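Local coordinates for protein sorbitol-6-phosphate dehydrogenase (Erwinia amylovora CFBP1430, PDB 5O3Z) that probably interconverts sorbitol 6-phosphate and fructose 6-phosphate with NAD as the coenzyme, as a short-chain dehydrogenase/reductase, at residues Asn39-Asn42 against Ala43-Ala47; Val118-Phe121 against Leu122-Glu126; Leu238-Tyr241 against Ala242-Lys245; Asn255-Gly258 against Gly259-Phe263. One frame throughout, in Å; residues are numbered along the deposited sequence.

Contact 1: residues Asn39-Asn42 against Ala43-Ala47; sequences NESN and ANRLA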
ATOM      1  N   ASN A  39      22.989 -14.322  24.573  1.00 36.15           N
ATOM      2  CA  ASN A  39      24.081 -14.122  25.508  1.00 38.79           C
ATOM      3  C   ASN A  39      23.584 -13.773  26.898  1.00 38.32           C
ATOM      4  O   ASN A  39      23.279 -12.604  27.180  1.00 37.80           O
ATOM      5  CB  ASN A  39      25.035 -13.044  25.013  1.00 40.25           C
ATOM      6  CG  ASN A  39      26.291 -12.966  25.857  1.00 40.62           C
ATOM      7  OD1 ASN A  39      26.262 -13.136  27.055  1.00 38.00           O
ATOM      8  ND2 ASN A  39      27.382 -12.683  25.221  1.00 42.77           N
ATOM      9  N   GLU A  40      23.500 -14.796  27.753  1.00 34.27           N
ATOM     10  CA  GLU A  40      22.909 -14.684  29.065  1.00 35.63           C
ATOM     11  C   GLU A  40      23.679 -13.724  29.981  1.00 35.24           C
ATOM     12  O   GLU A  40      23.065 -13.027  30.794  1.00 35.26           O
ATOM     13  CB  GLU A  40      22.835 -16.035  29.738  1.00 38.39           C
ATOM     14  CG  GLU A  40      21.805 -16.077  30.872  1.00 41.56           C
ATOM     15  CD  GLU A  40      21.870 -17.376  31.680  1.00 44.04           C
ATOM     16  OE1 GLU A  40      22.429 -18.375  31.202  1.00 45.02           O
ATOM     17  OE2 GLU A  40      21.338 -17.413  32.809  1.00 46.83           O
ATOM     18  N   SER A  41      24.985 -13.611  29.787  1.00 34.66           N
ATOM     19  CA  SER A  41      25.773 -12.737  30.658  1.00 35.56           C
ATOM     20  C   SER A  41      25.461 -11.261  30.301  1.00 34.37           C
ATOM     21  O   SER A  41      25.335 -10.451  31.209  1.00 34.72           O
ATOM     22  CB  SER A  41      27.261 -13.026  30.627  1.00 35.14           C
ATOM     23  OG  SER A  41      27.863 -12.417  29.530  1.00 39.25           O
ATOM     24  N   ASN A  42      25.347 -10.957  29.000  1.00 33.48           N
ATOM     25  CA  ASN A  42      24.856  -9.671  28.529  1.00 32.83           C
ATOM     26  C   ASN A  42      23.507  -9.378  29.090  1.00 32.08           C
ATOM     27  O   ASN A  42      23.305  -8.289  29.627  1.00 38.10           O
ATOM     28  CB  ASN A  42      24.802  -9.627  27.019  1.00 35.29           C
ATOM     29  CG  ASN A  42      26.145  -9.461  26.418  1.00 35.81           C
ATOM     30  OD1 ASN A  42      27.147  -9.388  27.138  1.00 35.67           O
ATOM     31  ND2 ASN A  42      26.206  -9.437  25.106  1.00 36.88           N
ATOM     32  N   ALA A  43      22.569 -10.310  28.995  1.00 31.31           N
ATOM     33  CA  ALA A  43      21.275 -10.091  29.587  1.00 31.60           C
ATOM     34  C   ALA A  43      21.365  -9.739  31.095  1.00 35.68           C
ATOM     35  O   ALA A  43      20.748  -8.745  31.551  1.00 32.85           O
ATOM     36  CB  ALA A  43      20.320 -11.264  29.367  1.00 32.36           C
ATOM     37  N   ASN A  44      22.094 -10.560  31.859  1.00 36.00           N
ATOM     38  CA  ASN A  44      22.232 -10.354  33.335  1.00 37.39           C
ATOM     39  C   ASN A  44      22.878  -9.067  33.768  1.00 35.63           C
ATOM     40  O   ASN A  44      22.405  -8.463  34.742  1.00 33.21           O
ATOM     41  CB  ASN A  44      22.974 -11.522  33.962  1.00 38.61           C
ATOM     42  CG  ASN A  44      22.135 -12.779  33.973  1.00 40.70           C
ATOM     43  OD1 ASN A  44      21.007 -12.789  34.453  1.00 43.79           O
ATOM     44  ND2 ASN A  44      22.680 -13.852  33.444  1.00 43.39           N
ATOM     45  N   ARG A  45      23.963  -8.677  33.102  1.00 34.15           N
ATOM     46  CA  ARG A  45      24.669  -7.434  33.405  1.00 35.86           C
ATOM     47  C   ARG A  45      23.898  -6.130  33.086  1.00 39.27           C
ATOM     48  O   ARG A  45      24.033  -5.102  33.792  1.00 35.93           O
ATOM     49  CB  ARG A  45      25.944  -7.401  32.584  1.00 39.32           C
ATOM     50  CG  ARG A  45      26.868  -6.238  32.869  1.00 42.38           C
ATOM     51  CD  ARG A  45      27.775  -5.981  31.678  1.00 46.66           C
ATOM     52  NE  ARG A  45      27.846  -7.200  30.861  1.00 55.65           N
ATOM     53  CZ  ARG A  45      28.771  -8.149  30.946  1.00 53.83           C
ATOM     54  NH1 ARG A  45      29.771  -8.039  31.803  1.00 57.94           N
ATOM     55  NH2 ARG A  45      28.681  -9.226  30.169  1.00 54.41           N
ATOM     56  N   LEU A  46      23.131  -6.145  31.988  1.00 34.34           N
ATOM     57  CA  LEU A  46      22.296  -5.022  31.673  1.00 33.84           C
ATOM     58  C   LEU A  46      21.223  -4.956  32.716  1.00 31.60           C
ATOM     59  O   LEU A  46      20.953  -3.889  33.189  1.00 31.37           O
ATOM     60  CB  LEU A  46      21.660  -5.140  30.247  1.00 35.38           C
ATOM     61  CG  LEU A  46      20.771  -3.957  29.868  1.00 35.84           C
ATOM     62  CD1 LEU A  46      21.621  -2.720  29.677  1.00 39.72           C
ATOM     63  CD2 LEU A  46      19.998  -4.223  28.597  1.00 35.15           C
ATOM     64  N   ALA A  47      20.616  -6.076  33.117  1.00 32.63           N
ATOM     65  CA  ALA A  47      19.636  -6.043  34.177  1.00 32.28           C
ATOM     66  C   ALA A  47      20.217  -5.524  35.524  1.00 34.97           C
ATOM     67  O   ALA A  47      19.497  -4.934  36.324  1.00 33.32           O
ATOM     68  CB  ALA A  47      19.030  -7.416  34.394  1.00 32.73           C
TER
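Asn39 OD1 is gripped from several sides at the start of helix 40-54: it takes the backbone N-H groups of Ser41 and Asn42, which the first turn of a helix leaves over, and the hydroxyl of Ser41 besides. Asn42 N points almost straight at Asn39 OD1 (3.1 Å, 175° at the hydrogen), though it approaches from above the amide plane. Ser41 OG donates to the same Asn39 OD1 at 3.0 Å, much nearer to that plane, and Ser41 N adds a weak third bond. The hydroxyl can do this because it sits between the backbone N and the carbonyl carbon of Ser41 (chi1 82°), turned back toward the cap. The backbone O of Asn39 receives Ala43 N.

One turn on, Arg45 sets off away from the helix start and then bends at chi3 (-21°), which brings NH2 back over the preceding turn. There Arg45 NH2 makes a weak, 3.4 Å bond to Asn42 OD1, the oxygen lying at the edge of the guanidinium, with amide and guanidinium strongly inclined to each other. Opposite in character is the inner side, where Ala43 and Leu46 pack on Val35 of the sheet. Asp37, whose carboxylate takes Asn39 N, ends strand 32-37, where NAD-dependent relatives commonly carry an acidic residue for the adenosine ribose. The whole is an asparagine N-cap opening the helix of a Rossmann beta-alpha-beta unit.

Contact 2: residues Val118-Phe121 against Leu122-Glu126; sequences VGYF and LCSRE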
ATOM      1  N   VAL A 118      10.422 -17.026  12.491  1.00 25.53           N
ATOM      2  CA  VAL A 118       9.938 -18.080  13.359  1.00 25.07           C
ATOM      3  C   VAL A 118      10.095 -17.678  14.867  1.00 24.14           C
ATOM      4  O   VAL A 118       9.238 -17.974  15.703  1.00 26.55           O
ATOM      5  CB  VAL A 118      10.677 -19.402  13.061  1.00 28.67           C
ATOM      6  CG1 VAL A 118      10.473 -20.416  14.166  1.00 26.69           C
ATOM      7  CG2 VAL A 118      10.259 -19.946  11.708  1.00 27.13           C
ATOM      8  N   GLY A 119      11.167 -16.985  15.183  1.00 24.47           N
ATOM      9  CA  GLY A 119      11.351 -16.465  16.536  1.00 25.10           C
ATOM     10  C   GLY A 119      10.229 -15.553  16.928  1.00 23.44           C
ATOM     11  O   GLY A 119       9.758 -15.590  18.060  1.00 24.52           O
ATOM     12  N   TYR A 120       9.753 -14.764  15.956  1.00 22.53           N
ATOM     13  CA  TYR A 120       8.703 -13.818  16.238  1.00 22.22           C
ATOM     14  C   TYR A 120       7.423 -14.544  16.489  1.00 22.58           C
ATOM     15  O   TYR A 120       6.685 -14.185  17.392  1.00 24.17           O
ATOM     16  CB  TYR A 120       8.632 -12.727  15.151  1.00 23.09           C
ATOM     17  CG  TYR A 120       7.457 -11.727  15.258  1.00 22.03           C
ATOM     18  CD1 TYR A 120       6.981 -11.266  16.479  1.00 23.45           C
ATOM     19  CD2 TYR A 120       6.924 -11.144  14.116  1.00 22.65           C
ATOM     20  CE1 TYR A 120       5.926 -10.350  16.561  1.00 22.07           C
ATOM     21  CE2 TYR A 120       5.865 -10.227  14.167  1.00 22.24           C
ATOM     22  CZ  TYR A 120       5.399  -9.811  15.397  1.00 21.64           C
ATOM     23  OH  TYR A 120       4.402  -8.908  15.496  1.00 22.89           O
ATOM     24  N   PHE A 121       7.156 -15.603  15.713  1.00 22.10           N
ATOM     25  CA  PHE A 121       5.980 -16.449  15.890  1.00 20.75           C
ATOM     26  C   PHE A 121       6.091 -17.157  17.284  1.00 20.38           C
ATOM     27  O   PHE A 121       5.187 -17.094  18.075  1.00 19.74           O
ATOM     28  CB  PHE A 121       5.907 -17.439  14.688  1.00 20.52           C
ATOM     29  CG  PHE A 121       5.100 -18.643  14.923  1.00 20.98           C
ATOM     30  CD1 PHE A 121       3.757 -18.631  14.779  1.00 21.76           C
ATOM     31  CD2 PHE A 121       5.718 -19.823  15.357  1.00 22.00           C
ATOM     32  CE1 PHE A 121       3.003 -19.769  15.019  1.00 23.12           C
ATOM     33  CE2 PHE A 121       5.004 -20.958  15.590  1.00 21.95           C
ATOM     34  CZ  PHE A 121       3.631 -20.948  15.411  1.00 23.22           C
ATOM     35  N   LEU A 122       7.232 -17.765  17.598  1.00 21.99           N
ATOM     36  CA  LEU A 122       7.278 -18.457  18.895  1.00 21.87           C
ATOM     37  C   LEU A 122       7.031 -17.560  20.108  1.00 22.53           C
ATOM     38  O   LEU A 122       6.147 -17.874  20.964  1.00 21.84           O
ATOM     39  CB  LEU A 122       8.521 -19.236  19.039  1.00 23.11           C
ATOM     40  CG  LEU A 122       8.530 -20.408  18.076  1.00 24.74           C
ATOM     41  CD1 LEU A 122       9.975 -20.833  17.974  1.00 25.07           C
ATOM     42  CD2 LEU A 122       7.564 -21.468  18.586  1.00 27.16           C
ATOM     43  N   CYS A 123       7.753 -16.459  20.154  1.00 22.88           N
ATOM     44  CA  CYS A 123       7.578 -15.424  21.185  1.00 25.64           C
ATOM     45  C   CYS A 123       6.207 -14.848  21.271  1.00 24.48           C
ATOM     46  O   CYS A 123       5.671 -14.715  22.374  1.00 25.83           O
ATOM     47  CB  CYS A 123       8.675 -14.348  21.096  1.00 26.84           C
ATOM     48  SG  CYS A 123      10.295 -15.137  21.401  1.00 32.44           S
ATOM     49  N   SER A 124       5.558 -14.553  20.150  1.00 24.24           N
ATOM     50  CA  SER A 124       4.183 -14.059  20.189  1.00 23.81           C
ATOM     51  C   SER A 124       3.168 -15.093  20.745  1.00 25.23           C
ATOM     52  O   SER A 124       2.212 -14.766  21.536  1.00 25.14           O
ATOM     53  CB  SER A 124       3.791 -13.660  18.747  1.00 22.58           C
ATOM     54  OG  SER A 124       4.627 -12.582  18.362  1.00 22.29           O
ATOM     55  N   ARG A 125       3.361 -16.323  20.286  1.00 25.54           N
ATOM     56  CA  ARG A 125       2.543 -17.439  20.749  1.00 26.38           C
ATOM     57  C   ARG A 125       2.563 -17.571  22.258  1.00 26.64           C
ATOM     58  O   ARG A 125       1.507 -17.623  22.888  1.00 32.50           O
ATOM     59  CB  ARG A 125       2.982 -18.794  20.148  1.00 28.30           C
ATOM     60  CG  ARG A 125       1.936 -19.889  20.424  1.00 30.56           C
ATOM     61  CD  ARG A 125       2.236 -21.180  19.709  1.00 30.58           C
ATOM     62  NE  ARG A 125       3.419 -21.834  20.272  1.00 31.72           N
ATOM     63  CZ  ARG A 125       4.065 -22.849  19.704  1.00 31.24           C
ATOM     64  NH1 ARG A 125       3.687 -23.326  18.502  1.00 31.98           N
ATOM     65  NH2 ARG A 125       5.107 -23.369  20.321  1.00 29.29           N
ATOM     66  N   GLU A 126       3.753 -17.691  22.811  1.00 26.25           N
ATOM     67  CA  GLU A 126       3.911 -18.030  24.242  1.00 28.28           C
ATOM     68  C   GLU A 126       3.573 -16.901  25.184  1.00 28.27           C
ATOM     69  O   GLU A 126       2.979 -17.141  26.259  1.00 25.73           O
ATOM     70  CB  GLU A 126       5.316 -18.560  24.553  1.00 29.13           C
ATOM     71  CG  GLU A 126       5.692 -19.801  23.755  1.00 32.07           C
ATOM     72  CD  GLU A 126       4.731 -20.969  24.004  1.00 33.33           C
ATOM     73  OE1 GLU A 126       4.511 -21.278  25.183  1.00 35.37           O
ATOM     74  OE2 GLU A 126       4.161 -21.569  23.055  1.00 31.64           O
TER
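Ser124 and Tyr120 meet one turn apart on helix 106-133, and the serine's rotation decides how. With chi1 at -64°, OG lies beside its own backbone N, and both donate to Tyr120 O, from opposite faces of the carbonyl plane; the OG bond is 2.8 Å. The hydroxyl thereby comes within 3.1 Å of Tyr120 CE1. The phenol reaches on to helix 156-176, where OH bonds to Thr169.

On another side of the helix Leu122 spreads its two methyls. CD1 lies alongside Val118 CG1 at 3.9 Å, while CD2 lies over one face of the Arg125 guanidinium, toward its rim, 3.5 Å above the plane, and also touches Phe121 CE2. This helix and helix 156-176 form the helical interface of classical short-chain dehydrogenases, and here Phe121 stacks on Phe109 of the second subunit.

Arg125 leaves the backbone extended and then turns at chi3 (69°). The bend lays NE against Glu126 OE2 in a salt bridge of 2.9 Å, close to the guanidinium plane, and sets NH1 at 3.9 Å from Phe121 CZ, the ring and guanidinium planes 71° apart. NH2 forms a salt bridge with Glu69, while NH1 donates to Phe104 O of the second subunit.

Contact 3: residues Leu238-Tyr241 against Ala242-Lys245; sequences LLFY and ASDK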
ATOM      1  N   LEU A 238       7.800   3.267  19.869  1.00 25.67           N
ATOM      2  CA  LEU A 238       7.509   2.077  20.677  1.00 26.08           C
ATOM      3  C   LEU A 238       6.634   2.406  21.896  1.00 24.38           C
ATOM      4  O   LEU A 238       5.573   1.785  22.156  1.00 22.20           O
ATOM      5  CB  LEU A 238       8.814   1.390  21.053  1.00 28.38           C
ATOM      6  CG  LEU A 238       8.658  -0.015  21.660  1.00 29.26           C
ATOM      7  CD1 LEU A 238       9.941  -0.774  21.403  1.00 29.84           C
ATOM      8  CD2 LEU A 238       8.384   0.027  23.150  1.00 30.82           C
ATOM      9  N   LEU A 239       7.027   3.450  22.612  1.00 29.77           N
ATOM     10  CA  LEU A 239       6.323   3.810  23.866  1.00 28.49           C
ATOM     11  C   LEU A 239       4.917   4.245  23.601  1.00 29.51           C
ATOM     12  O   LEU A 239       4.002   3.927  24.381  1.00 29.83           O
ATOM     13  CB  LEU A 239       7.064   4.907  24.602  1.00 30.84           C
ATOM     14  CG  LEU A 239       8.406   4.522  25.258  1.00 32.79           C
ATOM     15  CD1 LEU A 239       9.092   5.741  25.888  1.00 33.03           C
ATOM     16  CD2 LEU A 239       8.204   3.402  26.248  1.00 32.36           C
ATOM     17  N   PHE A 240       4.702   4.913  22.453  1.00 28.04           N
ATOM     18  CA  PHE A 240       3.395   5.414  22.190  1.00 26.21           C
ATOM     19  C   PHE A 240       2.522   4.252  21.868  1.00 25.87           C
ATOM     20  O   PHE A 240       1.459   4.077  22.509  1.00 25.67           O
ATOM     21  CB  PHE A 240       3.391   6.493  21.069  1.00 27.72           C
ATOM     22  CG  PHE A 240       2.009   6.852  20.664  1.00 27.12           C
ATOM     23  CD1 PHE A 240       1.169   7.521  21.557  1.00 26.52           C
ATOM     24  CD2 PHE A 240       1.471   6.375  19.488  1.00 28.20           C
ATOM     25  CE1 PHE A 240      -0.152   7.790  21.237  1.00 26.90           C
ATOM     26  CE2 PHE A 240       0.165   6.637  19.154  1.00 27.62           C
ATOM     27  CZ  PHE A 240      -0.654   7.353  20.031  1.00 27.58           C
ATOM     28  N   TYR A 241       2.927   3.398  20.895  1.00 28.15           N
ATOM     29  CA  TYR A 241       2.078   2.218  20.534  1.00 26.69           C
ATOM     30  C   TYR A 241       1.918   1.160  21.661  1.00 25.95           C
ATOM     31  O   TYR A 241       0.933   0.418  21.744  1.00 25.76           O
ATOM     32  CB  TYR A 241       2.439   1.636  19.135  1.00 25.58           C
ATOM     33  CG  TYR A 241       2.058   2.598  17.966  1.00 24.31           C
ATOM     34  CD1 TYR A 241       0.794   2.557  17.399  1.00 25.51           C
ATOM     35  CD2 TYR A 241       2.926   3.534  17.487  1.00 21.73           C
ATOM     36  CE1 TYR A 241       0.413   3.481  16.383  1.00 24.59           C
ATOM     37  CE2 TYR A 241       2.572   4.411  16.464  1.00 22.97           C
ATOM     38  CZ  TYR A 241       1.337   4.373  15.912  1.00 22.11           C
ATOM     39  OH  TYR A 241       0.949   5.194  14.877  1.00 25.44           O
ATOM     40  N   ALA A 242       2.836   1.173  22.601  1.00 29.06           N
ATOM     41  CA  ALA A 242       2.703   0.290  23.795  1.00 27.37           C
ATOM     42  C   ALA A 242       1.760   0.853  24.864  1.00 30.53           C
ATOM     43  O   ALA A 242       1.272   0.122  25.731  1.00 32.31           O
ATOM     44  CB  ALA A 242       4.090   0.054  24.392  1.00 27.26           C
ATOM     45  N   SER A 243       1.449   2.150  24.783  1.00 32.37           N
ATOM     46  CA  SER A 243       0.655   2.818  25.796  1.00 31.32           C
ATOM     47  C   SER A 243      -0.841   2.490  25.668  1.00 32.87           C
ATOM     48  O   SER A 243      -1.335   2.079  24.610  1.00 33.15           O
ATOM     49  CB  SER A 243       0.883   4.334  25.689  1.00 32.32           C
ATOM     50  OG  SER A 243      -0.069   4.903  24.787  1.00 34.33           O
ATOM     51  N   ASP A 244      -1.618   2.773  26.706  1.00 34.53           N
ATOM     52  CA  ASP A 244      -3.092   2.693  26.588  1.00 37.45           C
ATOM     53  C   ASP A 244      -3.669   3.788  25.688  1.00 33.38           C
ATOM     54  O   ASP A 244      -4.824   3.715  25.291  1.00 32.09           O
ATOM     55  CB  ASP A 244      -3.740   2.698  27.978  1.00 44.94           C
ATOM     56  CG  ASP A 244      -3.305   1.466  28.827  1.00 52.14           C
ATOM     57  OD1 ASP A 244      -3.154   0.362  28.241  1.00 59.77           O
ATOM     58  OD2 ASP A 244      -3.084   1.583  30.068  1.00 57.87           O
ATOM     59  N   LYS A 245      -2.858   4.770  25.326  1.00 33.25           N
ATOM     60  CA  LYS A 245      -3.322   5.853  24.397  1.00 34.08           C
ATOM     61  C   LYS A 245      -3.558   5.397  22.914  1.00 30.60           C
ATOM     62  O   LYS A 245      -4.351   6.018  22.195  1.00 28.13           O
ATOM     63  CB  LYS A 245      -2.341   7.026  24.433  1.00 34.83           C
ATOM     64  CG  LYS A 245      -2.352   7.781  25.755  1.00 37.05           C
ATOM     65  CD  LYS A 245      -1.045   8.538  25.963  1.00 39.41           C
ATOM     66  CE  LYS A 245      -1.248   9.592  27.032  1.00 43.48           C
ATOM     67  NZ  LYS A 245      -0.111  10.521  27.237  1.00 44.46           N
TER
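Phe240 and Ser243 meet where helix 231-242 runs out and the chain turns, through an ST turn, toward the last strand of the Rossmann sheet. In classical short-chain dehydrogenases this helix and that strand commonly build a subunit interface. Phe240 and Tyr241 are neighbours whose rings are turned steeply against each other: Phe240 CD2 lies 3.7 Å over one face of the tyrosine ring, near its rim, whereas Tyr241 CE2 lies in the plane of the phenylalanine ring, at its edge. Both rings reach the third subunit, where Phe240 stacks on its own counterpart and the Tyr241 hydroxyl bonds to that of the other Tyr241. Within the chain, His184 meets Tyr241 in an edge-to-face arrangement.

Lys245 CB approaches Phe240 CE1 obliquely, at 3.9 Å. The two side chains cross at about a right angle, and the rest of the lysine continues extended, away from the helix. On the inward side, Ala242 CB faces Leu238 CD2, and both touch Ile141 of the central sheet.

Polar closure falls to the serine. Phe240 O takes two donors from it: Ser243 OG, in the carbonyl plane on a lone pair at 2.9 Å, and Ser243 N, from well above that plane at 3.0 Å. The hydroxyl itself is also an acceptor: Lys245 N donates to Ser243 OG at 2.8 Å.

Contact 4: residues Asn255-Gly258 against Gly259-Phe263; sequences NVTG and GQVMF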
ATOM      1  N   ASN A 255       5.888   3.404  10.017  1.00 23.00           N
ATOM      2  CA  ASN A 255       7.137   3.815   9.480  1.00 22.62           C
ATOM      3  C   ASN A 255       7.870   4.740  10.423  1.00 25.05           C
ATOM      4  O   ASN A 255       7.253   5.646  11.022  1.00 28.08           O
ATOM      5  CB  ASN A 255       6.918   4.530   8.138  1.00 24.17           C
ATOM      6  CG  ASN A 255       6.347   3.616   7.092  1.00 23.66           C
ATOM      7  OD1 ASN A 255       5.358   3.935   6.400  1.00 27.17           O
ATOM      8  ND2 ASN A 255       6.908   2.493   6.990  1.00 21.78           N
ATOM      9  N   VAL A 256       9.182   4.573  10.498  1.00 22.71           N
ATOM     10  CA  VAL A 256      10.035   5.431  11.300  1.00 23.70           C
ATOM     11  C   VAL A 256      11.219   5.635  10.447  1.00 22.25           C
ATOM     12  O   VAL A 256      12.322   5.029  10.643  1.00 22.11           O
ATOM     13  CB  VAL A 256      10.410   4.727  12.639  1.00 25.08           C
ATOM     14  CG1 VAL A 256      11.191   5.666  13.520  1.00 26.52           C
ATOM     15  CG2 VAL A 256       9.144   4.291  13.372  1.00 25.11           C
ATOM     16  N   THR A 257      11.013   6.470   9.414  1.00 21.63           N
ATOM     17  CA  THR A 257      11.936   6.485   8.290  1.00 20.78           C
ATOM     18  C   THR A 257      12.384   7.872   7.850  1.00 22.22           C
ATOM     19  O   THR A 257      13.089   7.994   6.855  1.00 25.15           O
ATOM     20  CB  THR A 257      11.411   5.748   7.000  1.00 19.73           C
ATOM     21  OG1 THR A 257      10.388   6.530   6.291  1.00 18.26           O
ATOM     22  CG2 THR A 257      10.969   4.273   7.244  1.00 18.15           C
ATOM     23  N   GLY A 258      12.016   8.907   8.593  1.00 24.57           N
ATOM     24  CA  GLY A 258      12.313  10.312   8.157  1.00 23.97           C
ATOM     25  C   GLY A 258      11.714  10.665   6.831  1.00 23.73           C
ATOM     26  O   GLY A 258      12.256  11.500   6.087  1.00 23.13           O
ATOM     27  N   GLY A 259      10.567  10.037   6.531  1.00 22.85           N
ATOM     28  CA  GLY A 259       9.890  10.225   5.250  1.00 22.01           C
ATOM     29  C   GLY A 259      10.375   9.507   4.019  1.00 22.88           C
ATOM     30  O   GLY A 259       9.848   9.726   2.910  1.00 24.29           O
ATOM     31  N   GLN A 260      11.373   8.630   4.159  1.00 22.75           N
ATOM     32  CA  GLN A 260      11.817   7.805   3.067  1.00 21.66           C
ATOM     33  C   GLN A 260      10.716   6.927   2.478  1.00 21.30           C
ATOM     34  O   GLN A 260      10.693   6.733   1.253  1.00 23.35           O
ATOM     35  CB  GLN A 260      13.049   6.924   3.487  1.00 22.49           C
ATOM     36  CG  GLN A 260      13.743   6.351   2.257  1.00 23.00           C
ATOM     37  CD  GLN A 260      15.098   5.728   2.475  1.00 24.20           C
ATOM     38  OE1 GLN A 260      15.722   5.898   3.545  1.00 23.62           O
ATOM     39  NE2 GLN A 260      15.577   4.987   1.449  1.00 25.40           N
ATOM     40  N   VAL A 261       9.848   6.398   3.328  1.00 20.45           N
ATOM     41  CA  VAL A 261       8.751   5.488   2.978  1.00 21.53           C
ATOM     42  C   VAL A 261       7.475   6.085   3.493  1.00 20.82           C
ATOM     43  O   VAL A 261       7.380   6.358   4.633  1.00 20.39           O
ATOM     44  CB  VAL A 261       8.903   4.096   3.671  1.00 20.68           C
ATOM     45  CG1 VAL A 261       7.725   3.187   3.331  1.00 21.00           C
ATOM     46  CG2 VAL A 261      10.195   3.413   3.256  1.00 21.49           C
ATOM     47  N   MET A 262       6.540   6.396   2.621  1.00 23.05           N
ATOM     48  CA  MET A 262       5.308   7.062   3.023  1.00 22.95           C
ATOM     49  C   MET A 262       4.062   6.230   2.654  1.00 25.72           C
ATOM     50  O   MET A 262       2.916   6.634   2.953  1.00 28.78           O
ATOM     51  CB  MET A 262       5.243   8.404   2.357  1.00 22.97           C
ATOM     52  CG  MET A 262       6.135   9.473   2.954  1.00 23.36           C
ATOM     53  SD  MET A 262       6.078  11.012   1.920  1.00 23.32           S
ATOM     54  CE  MET A 262       7.506  11.910   2.520  1.00 24.50           C
ATOM     55  N   PHE A 263       4.293   5.033   2.134  1.00 23.56           N
ATOM     56  CA  PHE A 263       3.205   4.087   1.875  1.00 25.63           C
ATOM     57  C   PHE A 263       3.221   2.991   2.951  1.00 29.94           C
ATOM     58  O   PHE A 263       3.892   3.145   3.974  1.00 29.34           O
ATOM     59  CB  PHE A 263       3.399   3.486   0.486  1.00 27.85           C
ATOM     60  CG  PHE A 263       4.786   2.869   0.269  1.00 25.77           C
ATOM     61  CD1 PHE A 263       5.836   3.656  -0.105  1.00 26.27           C
ATOM     62  CD2 PHE A 263       5.001   1.503   0.504  1.00 27.23           C
ATOM     63  CE1 PHE A 263       7.090   3.134  -0.299  1.00 29.80           C
ATOM     64  CE2 PHE A 263       6.255   0.961   0.279  1.00 26.45           C
ATOM     65  CZ  PHE A 263       7.292   1.787  -0.085  1.00 26.44           C
ATOM     66  OXT PHE A 263       2.635   1.916   2.776  1.00 35.90           O
TER
HETATM   67  O   HOH W   1      14.847   6.161   5.973  1.00 34.81           O
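The chain leaves strand 253-256 through a type I' turn from Thr257 to Gln260, with glycines at both central positions, Gly258 (phi 59°) and Gly259 (phi 79°), closed by Gln260 N to Thr257 O at 3.3 Å. Thr257 ties the turn a second time with its side chain. Its OG1, set between the backbone N and the carbonyl carbon (chi1 75°), accepts Val261 N at 3.0 Å, while its methyl CG2 rests against the valine side chain. A bridging water gives the carbonyl a further donor: it bonds to Thr257 O at 2.7 Å and to Gln260 OE1 at 2.6 Å, the glutamine chain being extended to reach it.

Val261 CG1 faces two ways, lying 3.8 Å from Asn255 ND2 and 3.6 Å above one face of the Phe263 ring, toward its rim. Asn255 OD1 stands 2.9 Å from the terminal Phe263 O, two acceptors side by side, and ND2 is buried without a partner; both speak against the modelled amide orientation. Gln252 NE2 of the third subunit, bonded to OD1, speaks for it, so the orientation is not settled. Phe263 stacks on Phe263 of the fourth subunit. The turn follows strand 253-256, outermost in the chain's own sheet: Val256 bonds through its backbone to Met187 of the adjoining strand 182-188 and packs on Val237 of helix 231-242.

Taken together, the four sites show how local pairing changes with place in a Rossmann fold. Contact 1 lies at the surface, where polar side chains do the capping; contact 2 is wholly buried, and its polar groups are matched by partners in the chain and in the second subunit. Contacts 3 and 4 belong to successive elements, and both touch the third subunit; their nearest atoms are about 7 Å apart. Contact 1 opens a helix and contact 2 lies within one, while contacts 3 and 4 turn the chain after a helix and after a strand; a serine or threonine hydroxyl takes part in all four. Contacts 1 and 4 lie on opposite sides of the chain's centre.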